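Local atomic coordinates of HP0958 (Helicobacter pylori, PDB entry 3NA7), a protein that probably acts in flagellar biogenesis as an export chaperone and post-transcriptional regulator, pairing a kinked coiled-coil hairpin with a zinc-ribbon domain. Residues A[145-148]-A[149-153]; A[29-32]-A[33-36]; A[133-136]-A[137-140]; A[154-157]-A[158-161]. All coordinates share one frame; numbering follows the deposited sequence.

Interaction 1: residues A[145-148]-A[149-153]; sequences ESLV and ENEVK
Glu149 lies alongside Glu145, its side chain running the same way, one turn further on in helix 91-171, an arm of the kinked antiparallel coiled-coil hairpin of HP0958. The methylene CG of Glu145 meets OE1 of Glu149 at 3.6 Å, and the two carboxylates are turned 33° apart. OE2 of Glu145 comes to 4.0 Å from OE1 of Glu149, so like charges sit close together, a proximity that probably costs some electrostatic energy. A weak, long ion pair from the other carboxylate oxygen of Glu149 to Arg31 of helix 24-85 may offset part of it. With CG beside its own backbone N (chi1 -57°), Glu149 folds back over the preceding turn, where CG touches the carbonyl O of Glu145 at 3.2 Å. A second parallel pair uses carbon alone: CD1 of Leu147 rests on CG of Glu151. The face turned to the opposite arm belongs to Val148, which is buried, and Val152; both pack against Arg31. Backbone bonding is uneven along these turns. Asn150 N makes a weak bond to Ser146 O, at 3.4 Å, whereas the next one, from Glu151 N to Leu147 O, is 2.8 Å long and almost straight at 173°.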
# COMPACT_ATOMS: atom_id res chain seq x y z
N GLU A 145 10.78 1.35 -17.56
CA GLU A 145 10.11 0.08 -17.80
C GLU A 145 10.90 -0.92 -18.67
O GLU A 145 10.82 -2.14 -18.45
CB GLU A 145 8.72 0.34 -18.39
CG GLU A 145 7.91 -0.88 -18.76
CD GLU A 145 6.39 -0.64 -18.72
OE1 GLU A 145 5.89 -0.19 -17.66
OE2 GLU A 145 5.71 -0.92 -19.73
N SER A 146 11.62 -0.41 -19.66
CA SER A 146 12.32 -1.30 -20.61
C SER A 146 13.33 -2.19 -19.88
O SER A 146 13.26 -3.43 -19.95
CB SER A 146 12.98 -0.50 -21.76
OG SER A 146 13.55 -1.37 -22.73
N LEU A 147 14.22 -1.53 -19.14
CA LEU A 147 15.26 -2.19 -18.35
C LEU A 147 14.72 -3.03 -17.20
O LEU A 147 15.12 -4.19 -17.00
CB LEU A 147 16.24 -1.13 -17.81
CG LEU A 147 17.43 -1.61 -16.96
CD1 LEU A 147 18.34 -2.61 -17.73
CD2 LEU A 147 18.25 -0.44 -16.39
N VAL A 148 13.83 -2.43 -16.41
CA VAL A 148 13.30 -3.11 -15.25
C VAL A 148 12.79 -4.50 -15.65
O VAL A 148 13.15 -5.50 -15.00
CB VAL A 148 12.19 -2.30 -14.56
CG1 VAL A 148 11.32 -3.22 -13.65
CG2 VAL A 148 12.79 -1.16 -13.80
N GLU A 149 12.00 -4.56 -16.72
CA GLU A 149 11.37 -5.82 -17.15
C GLU A 149 12.36 -6.85 -17.73
O GLU A 149 12.15 -8.06 -17.61
CB GLU A 149 10.15 -5.55 -18.04
CG GLU A 149 9.12 -4.65 -17.32
CD GLU A 149 7.71 -4.66 -17.92
OE1 GLU A 149 7.55 -4.42 -19.15
OE2 GLU A 149 6.74 -4.87 -17.14
N ASN A 150 13.44 -6.36 -18.33
CA ASN A 150 14.54 -7.19 -18.81
C ASN A 150 15.31 -7.78 -17.64
O ASN A 150 15.63 -8.97 -17.62
CB ASN A 150 15.49 -6.37 -19.70
CG ASN A 150 16.69 -7.18 -20.18
OD1 ASN A 150 16.55 -8.29 -20.74
ND2 ASN A 150 17.88 -6.61 -19.99
N GLU A 151 15.60 -6.92 -16.65
CA GLU A 151 16.26 -7.30 -15.40
C GLU A 151 15.49 -8.38 -14.66
O GLU A 151 16.08 -9.33 -14.17
CB GLU A 151 16.42 -6.08 -14.49
CG GLU A 151 17.48 -5.08 -14.95
CD GLU A 151 18.83 -5.29 -14.28
OE1 GLU A 151 19.37 -4.30 -13.72
OE2 GLU A 151 19.35 -6.44 -14.31
N VAL A 152 14.18 -8.19 -14.55
CA VAL A 152 13.29 -9.13 -13.91
C VAL A 152 13.28 -10.47 -14.68
O VAL A 152 13.39 -11.53 -14.08
CB VAL A 152 11.86 -8.53 -13.72
CG1 VAL A 152 10.85 -9.58 -13.29
CG2 VAL A 152 11.88 -7.40 -12.68
N LYS A 153 13.17 -10.41 -16.01
CA LYS A 153 13.21 -11.62 -16.83
C LYS A 153 14.49 -12.46 -16.60
O LYS A 153 14.41 -13.68 -16.41
CB LYS A 153 13.02 -11.28 -18.30
CG LYS A 153 12.84 -12.51 -19.22
CD LYS A 153 12.63 -12.08 -20.67
CE LYS A 153 13.88 -11.40 -21.26
NZ LYS A 153 14.89 -12.42 -21.67

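Interaction 2: residues A[29-32]-A[33-36]; sequences EKRK and DLDK
Arg31 and Asp35, four residues apart on helix 24-85, form a salt bridge in which two nitrogens of the guanidinium converge on a single carboxylate oxygen. NH2 of Arg31 lies 2.9 Å from OD1 of Asp35, and NE of Arg31 bonds to that same OD1 at 3.1 Å. The oxygen stands at the guanidinium edge, close to its plane, while the carboxylate itself is rotated 30° from that plane. NE approaches on the syn side, somewhat out of the carboxylate plane, and NH2 comes nearly in line with the C-O bond. The other oxygen, OD2 of Asp35, turns back over the base of the arginine, 3.3 Å from its CB. A bend at chi3 (50°) swings the guanidinium forward along the helix to the aspartate. Leu34 runs beside the arginine, and its CD2 touches NH2 of Arg31 at 3.4 Å.

Behind the side chains, Asp35 N donates to Arg31 O in an almost straight bond of 2.8 Å. The turn before is interrupted: a water accepts from Leu34 N and donates to Lys30 O, bridging a kink where the direct helical bond is missing. Further out, Lys36 is salt-bridged to Asp40. Asp33 packs on Leu144 and Leu34 on Ala141, both of helix 91-171, so this kinked turn lies against the opposite arm of the coiled-coil hairpin.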
# COMPACT_ATOMS: atom_id res chain seq x y z
N GLU A 29 13.04 -5.17 -5.40
CA GLU A 29 14.00 -4.05 -5.36
C GLU A 29 14.18 -3.44 -6.74
O GLU A 29 14.17 -2.24 -6.88
CB GLU A 29 15.38 -4.44 -4.79
CG GLU A 29 15.53 -4.54 -3.26
CD GLU A 29 14.93 -3.38 -2.47
OE1 GLU A 29 15.20 -2.20 -2.76
OE2 GLU A 29 14.17 -3.66 -1.53
N LYS A 30 14.31 -4.29 -7.76
CA LYS A 30 14.47 -3.85 -9.14
C LYS A 30 13.30 -2.99 -9.62
O LYS A 30 13.51 -2.03 -10.34
CB LYS A 30 14.63 -5.06 -10.06
CG LYS A 30 15.89 -5.90 -9.84
CD LYS A 30 17.11 -5.21 -10.33
CE LYS A 30 18.32 -6.14 -10.34
NZ LYS A 30 19.49 -5.29 -10.62
N ARG A 31 12.08 -3.35 -9.19
CA ARG A 31 10.83 -2.66 -9.53
C ARG A 31 10.52 -1.43 -8.67
O ARG A 31 9.61 -0.67 -8.99
CB ARG A 31 9.64 -3.63 -9.46
CG ARG A 31 9.71 -4.82 -10.43
CD ARG A 31 8.34 -5.44 -10.69
NE ARG A 31 7.38 -4.38 -11.03
CZ ARG A 31 7.02 -4.03 -12.27
NH1 ARG A 31 7.50 -4.68 -13.33
NH2 ARG A 31 6.18 -3.03 -12.44
N LYS A 32 11.25 -1.22 -7.59
CA LYS A 32 10.83 -0.23 -6.58
C LYS A 32 10.54 1.18 -7.14
O LYS A 32 9.53 1.77 -6.83
CB LYS A 32 11.81 -0.16 -5.39
CG LYS A 32 11.42 0.91 -4.31
CD LYS A 32 12.51 1.07 -3.23
CE LYS A 32 12.25 2.30 -2.32
NZ LYS A 32 13.32 2.41 -1.25
N ASP A 33 11.44 1.72 -7.96
CA ASP A 33 11.26 3.07 -8.52
C ASP A 33 10.10 3.10 -9.50
O ASP A 33 9.29 4.03 -9.50
CB ASP A 33 12.54 3.51 -9.24
CG ASP A 33 13.67 3.89 -8.30
OD1 ASP A 33 13.44 4.16 -7.10
OD2 ASP A 33 14.82 3.93 -8.78
N LEU A 34 10.01 2.06 -10.33
CA LEU A 34 8.90 1.93 -11.27
C LEU A 34 7.54 1.77 -10.58
O LEU A 34 6.61 2.49 -10.95
CB LEU A 34 9.14 0.80 -12.28
CG LEU A 34 7.92 0.43 -13.15
CD1 LEU A 34 7.48 1.63 -14.01
CD2 LEU A 34 8.16 -0.81 -14.04
N ASP A 35 7.41 0.87 -9.60
CA ASP A 35 6.14 0.69 -8.87
C ASP A 35 5.77 1.97 -8.09
O ASP A 35 4.60 2.33 -7.99
CB ASP A 35 6.19 -0.49 -7.90
CG ASP A 35 6.29 -1.84 -8.60
OD1 ASP A 35 5.87 -1.99 -9.77
OD2 ASP A 35 6.80 -2.78 -7.95
N LYS A 36 6.78 2.66 -7.57
CA LYS A 36 6.55 3.95 -6.91
C LYS A 36 5.89 4.99 -7.86
O LYS A 36 4.88 5.61 -7.51
CB LYS A 36 7.86 4.50 -6.32
CG LYS A 36 7.73 5.85 -5.64
CD LYS A 36 7.40 5.72 -4.15
CE LYS A 36 6.87 7.06 -3.58
NZ LYS A 36 7.65 8.25 -4.07
O HOH W 1 12.59 0.54 -10.98

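Interaction 3: residues A[133-136]-A[137-140]; sequences EMLE and LEKL
Leu137 holds CG beside its own backbone N (chi1 -66°), and with chi2 at 155° its CD1 branch leans back along the helix onto the carbonyl of Glu133. There CG lies 3.4 Å from Glu133 O and CD1 3.5 Å from that same oxygen, so the carbonyl accepting the backbone N-H of Leu137 is also covered by its side chain. Leu140 takes the other course: CG is anti to its N (chi1 -177°), and across the turn it is CB that touches, 3.5 Å from Glu136 O.

Four successive backbone bonds run through this turn without a break, from Leu137 N to Glu133 O at one end to Leu140 N, which reaches Glu136 O at 2.8 Å, at the other. This regular stretch belongs to helix 91-171, one arm of the antiparallel coiled-coil hairpin, and the side chains divide between the two sides of that arm. Met134 packs on Lys44, Asn45 and Ile48 of helix 24-85, and Leu137 joins it on Lys44. From that facing helix the amino group of Lys44 also forms a salt bridge with OE1 of Glu133, setting a charged link between the arms beside the apolar packing. Toward the outer side, the exposed Leu135 and the partly exposed Glu138 meet loosely, CD2 of the leucine lying 4.4 Å from OE2 of the glutamate. Lys139 carries its extended chain away from the preceding turn, while its CB remains 3.4 Å from Glu136 O.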
# COMPACT_ATOMS: atom_id res chain seq x y z
N GLU A 133 1.85 16.62 -12.46
CA GLU A 133 2.67 15.62 -11.78
C GLU A 133 2.43 14.23 -12.36
O GLU A 133 3.39 13.48 -12.59
CB GLU A 133 2.46 15.64 -10.27
CG GLU A 133 3.18 16.82 -9.62
CD GLU A 133 2.63 17.17 -8.24
OE1 GLU A 133 1.69 16.50 -7.77
OE2 GLU A 133 3.15 18.12 -7.62
N MET A 134 1.17 13.91 -12.64
CA MET A 134 0.84 12.64 -13.26
C MET A 134 1.58 12.37 -14.57
O MET A 134 1.99 11.22 -14.82
CB MET A 134 -0.64 12.54 -13.53
CG MET A 134 -1.46 12.27 -12.30
SD MET A 134 -3.19 12.10 -12.71
CE MET A 134 -3.23 10.63 -13.70
N LEU A 135 1.72 13.42 -15.39
CA LEU A 135 2.45 13.34 -16.65
C LEU A 135 3.95 13.13 -16.44
O LEU A 135 4.56 12.37 -17.21
CB LEU A 135 2.21 14.58 -17.53
CG LEU A 135 0.91 14.77 -18.34
CD1 LEU A 135 0.77 16.25 -18.79
CD2 LEU A 135 0.76 13.82 -19.57
N GLU A 136 4.55 13.80 -15.44
CA GLU A 136 5.98 13.54 -15.11
C GLU A 136 6.15 12.08 -14.71
O GLU A 136 7.10 11.43 -15.13
CB GLU A 136 6.55 14.48 -14.01
CG GLU A 136 6.46 15.99 -14.35
CD GLU A 136 6.76 16.97 -13.17
OE1 GLU A 136 6.33 16.74 -12.00
OE2 GLU A 136 7.41 18.02 -13.43
N LEU A 137 5.19 11.55 -13.96
CA LEU A 137 5.27 10.18 -13.49
C LEU A 137 5.12 9.15 -14.61
O LEU A 137 5.77 8.11 -14.58
CB LEU A 137 4.25 9.91 -12.38
CG LEU A 137 4.53 10.70 -11.10
CD1 LEU A 137 3.24 10.88 -10.30
CD2 LEU A 137 5.65 10.06 -10.25
N GLU A 138 4.25 9.43 -15.58
CA GLU A 138 4.14 8.61 -16.77
C GLU A 138 5.46 8.66 -17.58
O GLU A 138 5.95 7.64 -18.01
CB GLU A 138 2.96 9.07 -17.64
CG GLU A 138 2.68 8.14 -18.84
CD GLU A 138 1.36 8.42 -19.57
OE1 GLU A 138 0.92 7.55 -20.37
OE2 GLU A 138 0.73 9.46 -19.31
N LYS A 139 6.01 9.86 -17.77
CA LYS A 139 7.33 10.02 -18.41
C LYS A 139 8.35 9.14 -17.69
O LYS A 139 9.05 8.34 -18.33
CB LYS A 139 7.75 11.49 -18.42
CG LYS A 139 8.95 11.85 -19.34
CD LYS A 139 9.02 13.38 -19.59
CE LYS A 139 10.25 13.81 -20.43
NZ LYS A 139 10.08 15.19 -21.03
N LEU A 140 8.38 9.24 -16.35
CA LEU A 140 9.25 8.39 -15.51
C LEU A 140 9.01 6.88 -15.74
O LEU A 140 9.95 6.14 -16.07
CB LEU A 140 9.19 8.82 -14.03
CG LEU A 140 10.09 8.10 -12.98
CD1 LEU A 140 11.58 8.25 -13.31
CD2 LEU A 140 9.81 8.57 -11.51

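Interaction 4: residues A[154-157]-A[158-161]; sequences NIKE and TQQI
Thr158 turns its hydroxyl back to the carbonyl of Asn154, one helical turn earlier, and this oxygen, which accepts two hydrogen bonds, marks the close part of the contact. OG1 of Thr158 donates to Asn154 O at 3.2 Å, and the backbone N of Thr158 donates to the same oxygen, also at 3.2 Å. The two donors approach from opposite faces of the carbonyl plane, each tilted out of it. The hydroxyl reaches its acceptor because OG1 sits beside the backbone N, at a chi1 of -55°, which leaves the methyl CG2 anti to that nitrogen. CB of Thr158 meanwhile rests on Ile155 O at 3.5 Å.

Away from the threonine, side-chain meetings become looser. CD of Lys156 comes only to 4.4 Å from OE1 of Gln159, and CG of Glu157 to 4.3 Å from NE2 of Gln160. Lys156, Gln160 and Ile161 are all exposed; what they share with the neighbouring turn is mostly backbone, as where CG of Gln160 touches Lys156 O at 3.3 Å and the terminal CD1 of Ile161 lies 3.5 Å from Glu157 O. Ile155 is different, being buried against Leu26, Ile27 and Lys30 of helix 24-85. Gln159 also faces that way: its NE2 donates hydrogen bonds to the backbone O of Ile20 and to Glu24, so its amide is held by the facing part of the chain. A buried isoleucine and an anchored glutamine on one side, with mostly polar, exposed chains on the other, are characteristic of an amphipathic helix in an antiparallel coiled-coil hairpin.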
# COMPACT_ATOMS: atom_id res chain seq x y z
N ASN A 154 15.66 -11.81 -16.60
CA ASN A 154 16.93 -12.48 -16.28
C ASN A 154 16.94 -13.14 -14.91
O ASN A 154 17.55 -14.19 -14.74
CB ASN A 154 18.10 -11.50 -16.34
CG ASN A 154 18.43 -11.08 -17.75
OD1 ASN A 154 18.36 -11.88 -18.68
ND2 ASN A 154 18.82 -9.81 -17.92
N ILE A 155 16.29 -12.51 -13.94
CA ILE A 155 16.17 -13.06 -12.60
C ILE A 155 15.25 -14.30 -12.58
O ILE A 155 15.56 -15.31 -11.92
CB ILE A 155 15.73 -12.01 -11.56
CG1 ILE A 155 16.82 -10.94 -11.37
CG2 ILE A 155 15.49 -12.66 -10.20
CD1 ILE A 155 16.31 -9.68 -10.66
N LYS A 156 14.13 -14.24 -13.31
CA LYS A 156 13.25 -15.40 -13.45
C LYS A 156 13.98 -16.62 -14.04
O LYS A 156 13.89 -17.72 -13.50
CB LYS A 156 12.05 -15.06 -14.33
CG LYS A 156 11.22 -13.88 -13.83
CD LYS A 156 10.06 -14.29 -12.98
CE LYS A 156 9.07 -13.12 -12.90
NZ LYS A 156 8.05 -13.31 -11.85
N GLU A 157 14.73 -16.39 -15.11
CA GLU A 157 15.52 -17.45 -15.74
C GLU A 157 16.53 -18.04 -14.76
O GLU A 157 16.71 -19.26 -14.72
CB GLU A 157 16.17 -16.96 -17.02
CG GLU A 157 15.11 -16.43 -18.02
CD GLU A 157 15.68 -15.71 -19.24
OE1 GLU A 157 14.90 -15.49 -20.20
OE2 GLU A 157 16.88 -15.36 -19.25
N THR A 158 17.12 -17.21 -13.90
CA THR A 158 17.98 -17.76 -12.84
C THR A 158 17.19 -18.68 -11.87
O THR A 158 17.70 -19.73 -11.47
CB THR A 158 18.79 -16.67 -12.08
OG1 THR A 158 19.56 -15.90 -13.01
CG2 THR A 158 19.78 -17.32 -11.12
N GLN A 159 15.97 -18.31 -11.49
CA GLN A 159 15.21 -19.16 -10.58
C GLN A 159 14.91 -20.50 -11.24
O GLN A 159 14.96 -21.52 -10.58
CB GLN A 159 13.94 -18.48 -10.05
CG GLN A 159 14.24 -17.27 -9.13
CD GLN A 159 12.96 -16.54 -8.69
OE1 GLN A 159 12.27 -15.91 -9.50
NE2 GLN A 159 12.64 -16.63 -7.40
N GLN A 160 14.65 -20.50 -12.55
CA GLN A 160 14.42 -21.73 -13.29
C GLN A 160 15.67 -22.63 -13.32
O GLN A 160 15.58 -23.83 -13.02
CB GLN A 160 13.91 -21.43 -14.70
CG GLN A 160 12.65 -20.59 -14.70
CD GLN A 160 12.01 -20.46 -16.07
OE1 GLN A 160 11.25 -21.34 -16.50
NE2 GLN A 160 12.27 -19.34 -16.74
N ILE A 161 16.83 -22.04 -13.65
CA ILE A 161 18.11 -22.75 -13.56
C ILE A 161 18.30 -23.32 -12.15
O ILE A 161 18.66 -24.47 -12.02
CB ILE A 161 19.32 -21.85 -13.98
CG1 ILE A 161 19.32 -21.61 -15.50
CG2 ILE A 161 20.67 -22.48 -13.54
CD1 ILE A 161 19.91 -20.23 -15.91

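Overall arrangement
Three of the four contacts, interactions 1, 3 and 4, lie on helix 91-171, while interaction 2 lies on the facing helix 24-85. All are surface contacts, each placing some side chains against the other arm; interactions 1, 2 and 4 include one buried residue apiece, interaction 3 none. Interactions 1 and 2 meet directly, CG2 of Val148 lying 3.6 Å from the backbone O of Lys30. Interaction 4 also touches interaction 2, whereas interaction 3 touches none of the others. Their chemistry differs: on helix 24-85, a salt bridge and a water-bridged kink; on helix 91-171, unbroken backbone bonding under a leucine in 3, paired glutamates in 1 and a threonine hydroxyl in 4.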